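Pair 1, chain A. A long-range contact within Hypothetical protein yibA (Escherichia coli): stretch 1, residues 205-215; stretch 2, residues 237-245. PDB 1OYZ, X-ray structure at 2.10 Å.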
# COMPACT_ATOMS: atom_id res chain seq x y z
N ASN A 205 -9.38 7.65 -12.62
CA ASN A 205 -9.31 6.35 -11.97
C ASN A 205 -10.44 6.16 -10.97
O ASN A 205 -10.44 6.81 -9.93
CB ASN A 205 -7.96 6.23 -11.26
CG ASN A 205 -7.74 4.86 -10.67
OD1 ASN A 205 -8.61 4.30 -10.03
ND2 ASN A 205 -6.55 4.32 -10.87
N GLU A 206 -11.37 5.26 -11.29
CA GLU A 206 -12.54 4.96 -10.43
C GLU A 206 -12.13 4.71 -8.99
O GLU A 206 -12.79 5.16 -8.05
CB GLU A 206 -13.30 3.70 -10.92
CG GLU A 206 -12.45 2.40 -10.92
CD GLU A 206 -13.18 1.06 -10.51
OE1 GLU A 206 -13.85 0.99 -9.45
OE2 GLU A 206 -13.05 0.07 -11.26
N GLU A 207 -11.05 3.96 -8.80
CA GLU A 207 -10.60 3.65 -7.45
C GLU A 207 -10.23 4.90 -6.67
O GLU A 207 -10.46 4.98 -5.47
CB GLU A 207 -9.39 2.71 -7.48
CG GLU A 207 -9.71 1.28 -7.90
CD GLU A 207 -8.50 0.36 -7.85
OE1 GLU A 207 -7.76 0.35 -6.84
OE2 GLU A 207 -8.28 -0.36 -8.84
N VAL A 208 -9.63 5.86 -7.37
CA VAL A 208 -9.24 7.11 -6.73
C VAL A 208 -10.51 7.93 -6.38
O VAL A 208 -10.62 8.47 -5.29
CB VAL A 208 -8.26 7.96 -7.64
CG1 VAL A 208 -8.00 9.32 -7.00
CG2 VAL A 208 -6.91 7.23 -7.80
N ARG A 209 -11.46 8.01 -7.30
CA ARG A 209 -12.69 8.76 -7.04
C ARG A 209 -13.38 8.23 -5.81
O ARG A 209 -13.92 8.99 -4.99
CB ARG A 209 -13.65 8.66 -8.22
CG ARG A 209 -13.25 9.41 -9.48
CD ARG A 209 -14.33 9.22 -10.56
NE ARG A 209 -15.60 9.78 -10.11
CZ ARG A 209 -16.76 9.11 -10.01
NH1 ARG A 209 -16.85 7.82 -10.32
NH2 ARG A 209 -17.84 9.75 -9.58
N ILE A 210 -13.37 6.91 -5.66
CA ILE A 210 -14.00 6.31 -4.48
C ILE A 210 -13.34 6.74 -3.19
O ILE A 210 -14.03 7.10 -2.24
CB ILE A 210 -14.04 4.77 -4.58
CG1 ILE A 210 -15.14 4.36 -5.58
CG2 ILE A 210 -14.30 4.16 -3.22
CD1 ILE A 210 -14.99 2.94 -6.13
N GLU A 211 -12.00 6.71 -3.13
CA GLU A 211 -11.32 7.15 -1.91
C GLU A 211 -11.58 8.65 -1.62
O GLU A 211 -11.68 9.06 -0.45
CB GLU A 211 -9.80 6.88 -1.99
CG GLU A 211 -9.37 5.36 -1.90
CD GLU A 211 -9.57 4.73 -0.53
OE1 GLU A 211 -9.41 5.49 0.45
OE2 GLU A 211 -9.84 3.47 -0.41
N ALA A 212 -11.66 9.46 -2.68
CA ALA A 212 -11.92 10.90 -2.52
C ALA A 212 -13.32 11.08 -1.93
O ALA A 212 -13.54 11.86 -1.00
CB ALA A 212 -11.80 11.62 -3.88
N ILE A 213 -14.27 10.34 -2.48
CA ILE A 213 -15.64 10.39 -1.99
C ILE A 213 -15.73 9.98 -0.53
O ILE A 213 -16.38 10.67 0.28
CB ILE A 213 -16.56 9.49 -2.83
CG1 ILE A 213 -16.71 10.10 -4.23
CG2 ILE A 213 -17.92 9.35 -2.14
CD1 ILE A 213 -17.30 9.21 -5.25
N ILE A 214 -15.09 8.88 -0.15
CA ILE A 214 -15.20 8.48 1.26
C ILE A 214 -14.41 9.48 2.10
O ILE A 214 -14.83 9.86 3.20
CB ILE A 214 -14.71 7.01 1.52
CG1 ILE A 214 -13.30 6.99 2.02
CG2 ILE A 214 -14.79 6.14 0.27
CD1 ILE A 214 -13.26 6.84 3.51
N GLY A 215 -13.28 9.94 1.59
CA GLY A 215 -12.50 10.91 2.34
C GLY A 215 -13.26 12.21 2.58
O GLY A 215 -13.29 12.73 3.70
N VAL A 237 -24.69 0.29 -7.67
CA VAL A 237 -24.11 1.27 -6.76
C VAL A 237 -23.04 0.64 -5.87
O VAL A 237 -23.16 -0.53 -5.51
CB VAL A 237 -25.24 1.88 -5.85
CG1 VAL A 237 -24.64 2.84 -4.80
CG2 VAL A 237 -26.28 2.60 -6.72
N TYR A 238 -22.01 1.41 -5.51
CA TYR A 238 -20.91 0.95 -4.64
C TYR A 238 -21.31 1.08 -3.18
O TYR A 238 -21.80 2.14 -2.74
CB TYR A 238 -19.64 1.78 -4.87
CG TYR A 238 -18.87 1.39 -6.11
CD1 TYR A 238 -18.14 0.20 -6.15
CD2 TYR A 238 -18.89 2.19 -7.24
CE1 TYR A 238 -17.47 -0.19 -7.30
CE2 TYR A 238 -18.21 1.81 -8.41
CZ TYR A 238 -17.51 0.62 -8.43
OH TYR A 238 -16.89 0.21 -9.58
N ASP A 239 -21.09 0.01 -2.43
CA ASP A 239 -21.43 -0.01 -1.03
C ASP A 239 -20.80 1.12 -0.26
O ASP A 239 -21.42 1.72 0.62
CB ASP A 239 -21.06 -1.38 -0.46
CG ASP A 239 -22.07 -2.46 -0.83
OD1 ASP A 239 -22.84 -2.27 -1.80
OD2 ASP A 239 -22.10 -3.49 -0.16
N ASP A 240 -19.55 1.41 -0.59
CA ASP A 240 -18.81 2.50 0.04
C ASP A 240 -19.54 3.85 -0.23
O ASP A 240 -19.52 4.74 0.62
CB ASP A 240 -17.38 2.60 -0.55
CG ASP A 240 -16.39 1.56 0.04
OD1 ASP A 240 -16.03 1.68 1.22
OD2 ASP A 240 -15.95 0.64 -0.68
N ILE A 241 -20.16 4.01 -1.40
CA ILE A 241 -20.84 5.27 -1.71
C ILE A 241 -22.05 5.43 -0.81
O ILE A 241 -22.28 6.49 -0.22
CB ILE A 241 -21.22 5.32 -3.23
CG1 ILE A 241 -20.08 6.02 -4.00
CG2 ILE A 241 -22.53 6.09 -3.48
CD1 ILE A 241 -18.73 5.44 -3.72
N ILE A 242 -22.80 4.35 -0.66
CA ILE A 242 -23.97 4.38 0.19
C ILE A 242 -23.52 4.69 1.61
O ILE A 242 -24.13 5.51 2.30
CB ILE A 242 -24.67 3.03 0.15
CG1 ILE A 242 -24.99 2.71 -1.32
CG2 ILE A 242 -25.94 3.06 1.04
CD1 ILE A 242 -25.74 1.38 -1.52
N GLU A 243 -22.43 4.07 2.02
CA GLU A 243 -21.90 4.29 3.36
C GLU A 243 -21.42 5.74 3.57
O GLU A 243 -21.62 6.33 4.64
CB GLU A 243 -20.76 3.31 3.59
CG GLU A 243 -19.96 3.61 4.83
CD GLU A 243 -20.73 3.27 6.06
OE1 GLU A 243 -20.20 3.46 7.19
OE2 GLU A 243 -21.88 2.81 5.90
N ALA A 244 -20.75 6.28 2.55
CA ALA A 244 -20.25 7.66 2.59
C ALA A 244 -21.46 8.61 2.72
O ALA A 244 -21.41 9.62 3.43
CB ALA A 244 -19.47 7.98 1.33
N ALA A 245 -22.53 8.26 2.01
CA ALA A 245 -23.74 9.05 2.06
C ALA A 245 -24.22 9.20 3.52
O ALA A 245 -24.65 10.29 3.93
CB ALA A 245 -24.83 8.42 1.18

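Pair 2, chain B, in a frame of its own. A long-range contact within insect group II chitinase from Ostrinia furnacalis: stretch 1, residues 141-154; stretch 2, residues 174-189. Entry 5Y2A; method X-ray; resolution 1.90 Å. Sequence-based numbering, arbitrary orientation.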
# COMPACT_ATOMS: atom_id res chain seq x y z
N ASP B 141 -3.88 -17.22 -21.75
CA ASP B 141 -3.64 -15.78 -21.65
C ASP B 141 -2.58 -15.33 -22.66
O ASP B 141 -2.67 -14.23 -23.21
CB ASP B 141 -3.21 -15.41 -20.23
CG ASP B 141 -4.39 -15.05 -19.32
OD1 ASP B 141 -5.55 -15.10 -19.76
OD2 ASP B 141 -4.13 -14.71 -18.13
N LYS B 142 -1.57 -16.17 -22.91
CA LYS B 142 -0.53 -15.79 -23.87
C LYS B 142 -1.12 -15.56 -25.25
O LYS B 142 -0.87 -14.53 -25.89
CB LYS B 142 0.56 -16.87 -23.94
CG LYS B 142 1.54 -16.64 -25.10
CD LYS B 142 2.60 -17.74 -25.23
CE LYS B 142 3.55 -17.73 -24.06
NZ LYS B 142 4.76 -18.58 -24.25
N GLN B 143 -1.92 -16.50 -25.73
CA GLN B 143 -2.49 -16.39 -27.06
C GLN B 143 -3.61 -15.35 -27.10
O GLN B 143 -3.74 -14.62 -28.10
CB GLN B 143 -2.94 -17.78 -27.51
CG GLN B 143 -4.05 -17.83 -28.51
CD GLN B 143 -5.42 -17.85 -27.85
OE1 GLN B 143 -5.66 -18.62 -26.92
NE2 GLN B 143 -6.32 -17.02 -28.34
N GLY B 144 -4.40 -15.24 -26.04
CA GLY B 144 -5.41 -14.20 -25.98
C GLY B 144 -4.82 -12.81 -26.01
O GLY B 144 -5.35 -11.91 -26.67
N PHE B 145 -3.73 -12.59 -25.26
CA PHE B 145 -3.08 -11.28 -25.29
C PHE B 145 -2.52 -10.98 -26.68
O PHE B 145 -2.68 -9.86 -27.19
CB PHE B 145 -1.97 -11.22 -24.24
CG PHE B 145 -1.32 -9.86 -24.12
CD1 PHE B 145 -2.04 -8.77 -23.67
CD2 PHE B 145 0.02 -9.69 -24.45
CE1 PHE B 145 -1.44 -7.52 -23.56
CE2 PHE B 145 0.62 -8.45 -24.33
CZ PHE B 145 -0.11 -7.37 -23.89
N ALA B 146 -1.87 -11.96 -27.30
CA ALA B 146 -1.34 -11.76 -28.65
C ALA B 146 -2.46 -11.41 -29.63
O ALA B 146 -2.27 -10.57 -30.51
CB ALA B 146 -0.60 -13.02 -29.11
N ASP B 147 -3.61 -12.07 -29.50
CA ASP B 147 -4.74 -11.76 -30.38
C ASP B 147 -5.26 -10.35 -30.14
O ASP B 147 -5.58 -9.64 -31.10
CB ASP B 147 -5.85 -12.79 -30.17
CG ASP B 147 -5.49 -14.15 -30.76
OD1 ASP B 147 -4.64 -14.20 -31.67
OD2 ASP B 147 -6.05 -15.17 -30.29
N LEU B 148 -5.36 -9.92 -28.88
CA LEU B 148 -5.75 -8.54 -28.60
C LEU B 148 -4.80 -7.57 -29.28
O LEU B 148 -5.23 -6.58 -29.88
CB LEU B 148 -5.78 -8.29 -27.09
CG LEU B 148 -6.17 -6.87 -26.68
CD1 LEU B 148 -7.64 -6.59 -26.99
CD2 LEU B 148 -5.87 -6.60 -25.21
N VAL B 149 -3.49 -7.83 -29.19
CA VAL B 149 -2.50 -6.94 -29.80
C VAL B 149 -2.67 -6.92 -31.31
O VAL B 149 -2.65 -5.85 -31.94
CB VAL B 149 -1.08 -7.36 -29.38
CG1 VAL B 149 -0.06 -6.65 -30.23
CG2 VAL B 149 -0.86 -7.06 -27.90
N LYS B 150 -2.82 -8.10 -31.93
CA LYS B 150 -3.01 -8.13 -33.38
C LYS B 150 -4.25 -7.34 -33.79
O LYS B 150 -4.22 -6.59 -34.78
CB LYS B 150 -3.12 -9.57 -33.89
CG LYS B 150 -1.83 -10.36 -33.90
CD LYS B 150 -2.04 -11.70 -34.58
CE LYS B 150 -1.97 -12.85 -33.59
NZ LYS B 150 -0.57 -13.30 -33.37
N GLU B 151 -5.35 -7.49 -33.04
CA GLU B 151 -6.59 -6.82 -33.42
C GLU B 151 -6.51 -5.32 -33.17
O GLU B 151 -7.03 -4.53 -33.97
CB GLU B 151 -7.76 -7.45 -32.68
CG GLU B 151 -7.99 -8.89 -33.11
CD GLU B 151 -8.67 -9.72 -32.05
OE1 GLU B 151 -9.16 -9.14 -31.05
OE2 GLU B 151 -8.69 -10.96 -32.19
N LEU B 152 -5.88 -4.91 -32.07
CA LEU B 152 -5.61 -3.49 -31.87
C LEU B 152 -4.72 -2.95 -32.98
O LEU B 152 -4.93 -1.83 -33.46
CB LEU B 152 -4.97 -3.26 -30.50
CG LEU B 152 -5.88 -3.32 -29.28
CD1 LEU B 152 -5.06 -3.54 -28.00
CD2 LEU B 152 -6.70 -2.05 -29.17
N ARG B 153 -3.70 -3.72 -33.38
CA ARG B 153 -2.81 -3.29 -34.46
C ARG B 153 -3.59 -2.98 -35.74
O ARG B 153 -3.38 -1.93 -36.36
CB ARG B 153 -1.75 -4.36 -34.72
CG ARG B 153 -0.89 -4.12 -35.96
CD ARG B 153 0.27 -3.19 -35.69
NE ARG B 153 -0.11 -1.78 -35.75
CZ ARG B 153 0.49 -0.81 -35.06
NH1 ARG B 153 1.49 -1.10 -34.24
NH2 ARG B 153 0.08 0.44 -35.18
N LYS B 154 -4.49 -3.87 -36.15
CA LYS B 154 -5.23 -3.63 -37.38
C LYS B 154 -6.13 -2.40 -37.26
O LYS B 154 -6.17 -1.57 -38.17
CB LYS B 154 -6.03 -4.86 -37.81
CG LYS B 154 -5.14 -5.98 -38.36
CD LYS B 154 -5.94 -6.99 -39.18
CE LYS B 154 -5.04 -8.07 -39.79
NZ LYS B 154 -4.16 -7.58 -40.90
N ILE B 174 8.17 -14.05 -18.67
CA ILE B 174 8.24 -13.93 -20.13
C ILE B 174 7.84 -15.24 -20.79
O ILE B 174 7.05 -15.26 -21.74
CB ILE B 174 9.65 -13.48 -20.56
CG1 ILE B 174 9.89 -12.03 -20.12
CG2 ILE B 174 9.81 -13.63 -22.08
CD1 ILE B 174 11.35 -11.68 -20.00
N ASP B 175 8.36 -16.36 -20.27
CA ASP B 175 8.04 -17.67 -20.84
C ASP B 175 6.55 -17.97 -20.75
O ASP B 175 5.97 -18.56 -21.66
CB ASP B 175 8.84 -18.76 -20.13
CG ASP B 175 10.33 -18.68 -20.40
OD1 ASP B 175 10.71 -18.05 -21.40
OD2 ASP B 175 11.11 -19.26 -19.60
N TYR B 176 5.91 -17.54 -19.66
CA TYR B 176 4.49 -17.79 -19.47
C TYR B 176 3.61 -16.84 -20.26
O TYR B 176 2.51 -17.24 -20.69
CB TYR B 176 4.14 -17.66 -17.99
CG TYR B 176 4.40 -18.86 -17.11
CD1 TYR B 176 3.76 -20.07 -17.33
CD2 TYR B 176 5.28 -18.77 -16.04
CE1 TYR B 176 3.98 -21.16 -16.50
CE2 TYR B 176 5.52 -19.85 -15.21
CZ TYR B 176 4.86 -21.05 -15.44
OH TYR B 176 5.10 -22.12 -14.61
N ALA B 177 4.03 -15.59 -20.46
CA ALA B 177 3.10 -14.53 -20.83
C ALA B 177 3.13 -14.16 -22.31
O ALA B 177 2.10 -13.73 -22.83
CB ALA B 177 3.37 -13.27 -20.00
N TYR B 178 4.27 -14.26 -22.99
CA TYR B 178 4.47 -13.54 -24.24
C TYR B 178 4.76 -14.47 -25.41
O TYR B 178 5.66 -15.31 -25.34
CB TYR B 178 5.60 -12.52 -24.09
CG TYR B 178 5.37 -11.53 -22.96
CD1 TYR B 178 4.20 -10.78 -22.91
CD2 TYR B 178 6.32 -11.36 -21.97
CE1 TYR B 178 3.99 -9.87 -21.88
CE2 TYR B 178 6.11 -10.45 -20.93
CZ TYR B 178 4.94 -9.71 -20.90
OH TYR B 178 4.73 -8.82 -19.87
N ASN B 179 3.99 -14.29 -26.48
CA ASN B 179 4.36 -14.73 -27.82
C ASN B 179 5.28 -13.64 -28.37
O ASN B 179 4.84 -12.69 -29.00
CB ASN B 179 3.12 -14.91 -28.69
CG ASN B 179 3.44 -15.42 -30.09
OD1 ASN B 179 4.53 -15.19 -30.62
ND2 ASN B 179 2.48 -16.11 -30.70
N VAL B 180 6.58 -13.80 -28.10
CA VAL B 180 7.53 -12.72 -28.38
C VAL B 180 7.57 -12.35 -29.86
O VAL B 180 7.52 -11.15 -30.17
CB VAL B 180 8.91 -13.07 -27.81
CG1 VAL B 180 9.95 -12.06 -28.28
CG2 VAL B 180 8.85 -13.13 -26.29
N PRO B 181 7.66 -13.29 -30.81
CA PRO B 181 7.69 -12.87 -32.23
C PRO B 181 6.46 -12.09 -32.66
O PRO B 181 6.59 -11.12 -33.42
CB PRO B 181 7.81 -14.21 -32.98
CG PRO B 181 8.44 -15.13 -32.01
CD PRO B 181 7.86 -14.74 -30.68
N ALA B 182 5.27 -12.49 -32.21
CA ALA B 182 4.06 -11.79 -32.61
C ALA B 182 4.01 -10.38 -32.02
O ALA B 182 3.59 -9.44 -32.69
CB ALA B 182 2.82 -12.59 -32.19
N LEU B 183 4.42 -10.24 -30.75
CA LEU B 183 4.41 -8.92 -30.12
C LEU B 183 5.41 -7.99 -30.79
O LEU B 183 5.09 -6.82 -31.06
CB LEU B 183 4.70 -9.06 -28.62
CG LEU B 183 3.62 -9.86 -27.89
CD1 LEU B 183 3.97 -10.07 -26.43
CD2 LEU B 183 2.26 -9.16 -28.02
N SER B 184 6.63 -8.48 -31.04
CA SER B 184 7.63 -7.66 -31.72
C SER B 184 7.10 -7.14 -33.05
O SER B 184 7.31 -5.97 -33.40
CB SER B 184 8.91 -8.48 -31.92
OG SER B 184 9.91 -7.71 -32.55
N MET B 185 6.39 -7.98 -33.80
CA MET B 185 5.92 -7.57 -35.12
C MET B 185 4.77 -6.57 -35.03
O MET B 185 4.67 -5.66 -35.86
CB MET B 185 5.48 -8.80 -35.92
CG MET B 185 5.13 -8.50 -37.38
SD MET B 185 4.52 -10.01 -38.14
CE MET B 185 3.03 -10.24 -37.19
N ASN B 186 3.89 -6.73 -34.05
CA ASN B 186 2.65 -5.96 -34.00
C ASN B 186 2.74 -4.70 -33.14
O ASN B 186 1.83 -3.87 -33.20
CB ASN B 186 1.50 -6.84 -33.52
CG ASN B 186 1.00 -7.79 -34.60
OD1 ASN B 186 0.31 -7.38 -35.53
ND2 ASN B 186 1.34 -9.07 -34.47
N LEU B 187 3.79 -4.54 -32.33
CA LEU B 187 3.93 -3.37 -31.48
C LEU B 187 4.91 -2.37 -32.08
O LEU B 187 5.91 -2.76 -32.68
CB LEU B 187 4.39 -3.77 -30.08
CG LEU B 187 3.43 -4.66 -29.29
CD1 LEU B 187 4.09 -5.11 -27.99
CD2 LEU B 187 2.13 -3.93 -29.01
N ASP B 188 4.63 -1.08 -31.90
CA ASP B 188 5.56 -0.04 -32.33
C ASP B 188 6.81 -0.01 -31.46
O ASP B 188 7.88 0.39 -31.93
CB ASP B 188 4.87 1.33 -32.32
CG ASP B 188 3.79 1.44 -33.38
OD1 ASP B 188 4.12 1.49 -34.58
OD2 ASP B 188 2.60 1.47 -33.01
N TRP B 189 6.69 -0.39 -30.19
CA TRP B 189 7.87 -0.64 -29.36
C TRP B 189 7.46 -1.50 -28.18
O TRP B 189 6.27 -1.59 -27.83
CB TRP B 189 8.55 0.66 -28.89
CG TRP B 189 7.72 1.52 -27.98
CD1 TRP B 189 7.66 1.47 -26.62
CD2 TRP B 189 6.85 2.59 -28.38
NE1 TRP B 189 6.80 2.43 -26.14
CE2 TRP B 189 6.29 3.13 -27.20
CE3 TRP B 189 6.49 3.14 -29.62
CZ2 TRP B 189 5.38 4.19 -27.23
CZ3 TRP B 189 5.58 4.19 -29.64
CH2 TRP B 189 5.04 4.70 -28.45
O HOH W 1 1.28 -13.01 -25.42

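The sharpest difference at a matched position is that of Ile210(A) and Ala146(B): the isoleucine of pair 1 sets CD1 over one face of the Tyr238(A) ring, 3.9 Å from the centroid of that ring and 2° off its normal, whereas the alanine of pair 2 is short, and its CB meets CB of Asn179(B) at 4.2 Å. The backbone arrangement is nevertheless the same: two helices run nearly parallel, at 18° in both pairs, with axes 9.3 Å apart in pair 1 and 9.7 Å in pair 2, and 14 central residues superpose with an RMSD of 0.6 Å.

At the centre, Ile213(A) matches Val149(B) and Ile241(A) matches Leu183(B). In pair 1, CG2 of Ile213(A) lies 4.3 Å from CD1 of Ile241(A); in pair 2, CG2 of Val149(B) lies 3.8 Å from CD2 of Leu183(B). Ile241(A) and Leu183(B) both have a sideways CA-to-CB bond, but their ends come nearer to the first helix.

One turn earlier, at the position of Ile210(A) and Ala146(B), CG1 of Ile210(A) also reaches CD1 of Ile241(A) at 4.2 Å. Beside Ala146(B), Phe145(B), at the position of Arg209(A), brings CE2 to 4.1 Å from CD2 of Leu183(B); Arg209(A) makes no contact with stretch 2 and is hydrogen-bonded elsewhere in the structure.

Ala244(A) matches Asn186(B). The alanine's CB rests 4.0 Å from CG2 of Ile213(A), and CA of Ile214(A) lies 5.3 Å from CA of Ala244(A). The asparagine packs CB 3.6 Å from CG1 of Val149(B), and its ND2 donates to O of Ala182(B) in its own helix at 2.9 Å, while the amide also lies against Lys150(B) and Arg153(B).

Glu206(A) and Lys142(B) also match. OE1 of Glu206(A) lies 3.1 Å from OH of Tyr238(A). NZ of Lys142(B) donates to O of Asp175(B) at 2.9 Å. Water 1 donates to O of Lys142(B) at 2.7 Å and to O of Ala177(B) at 2.8 Å, tying the backbones together. Farther along pair 2, NH1 of Arg153(B) donates to O of Asn186(B) at 3.0 Å and forms a salt bridge with OD2 of Asp188(B) at 3.1 Å, so one guanidinium nitrogen clasps both the helix end and the loop beyond it.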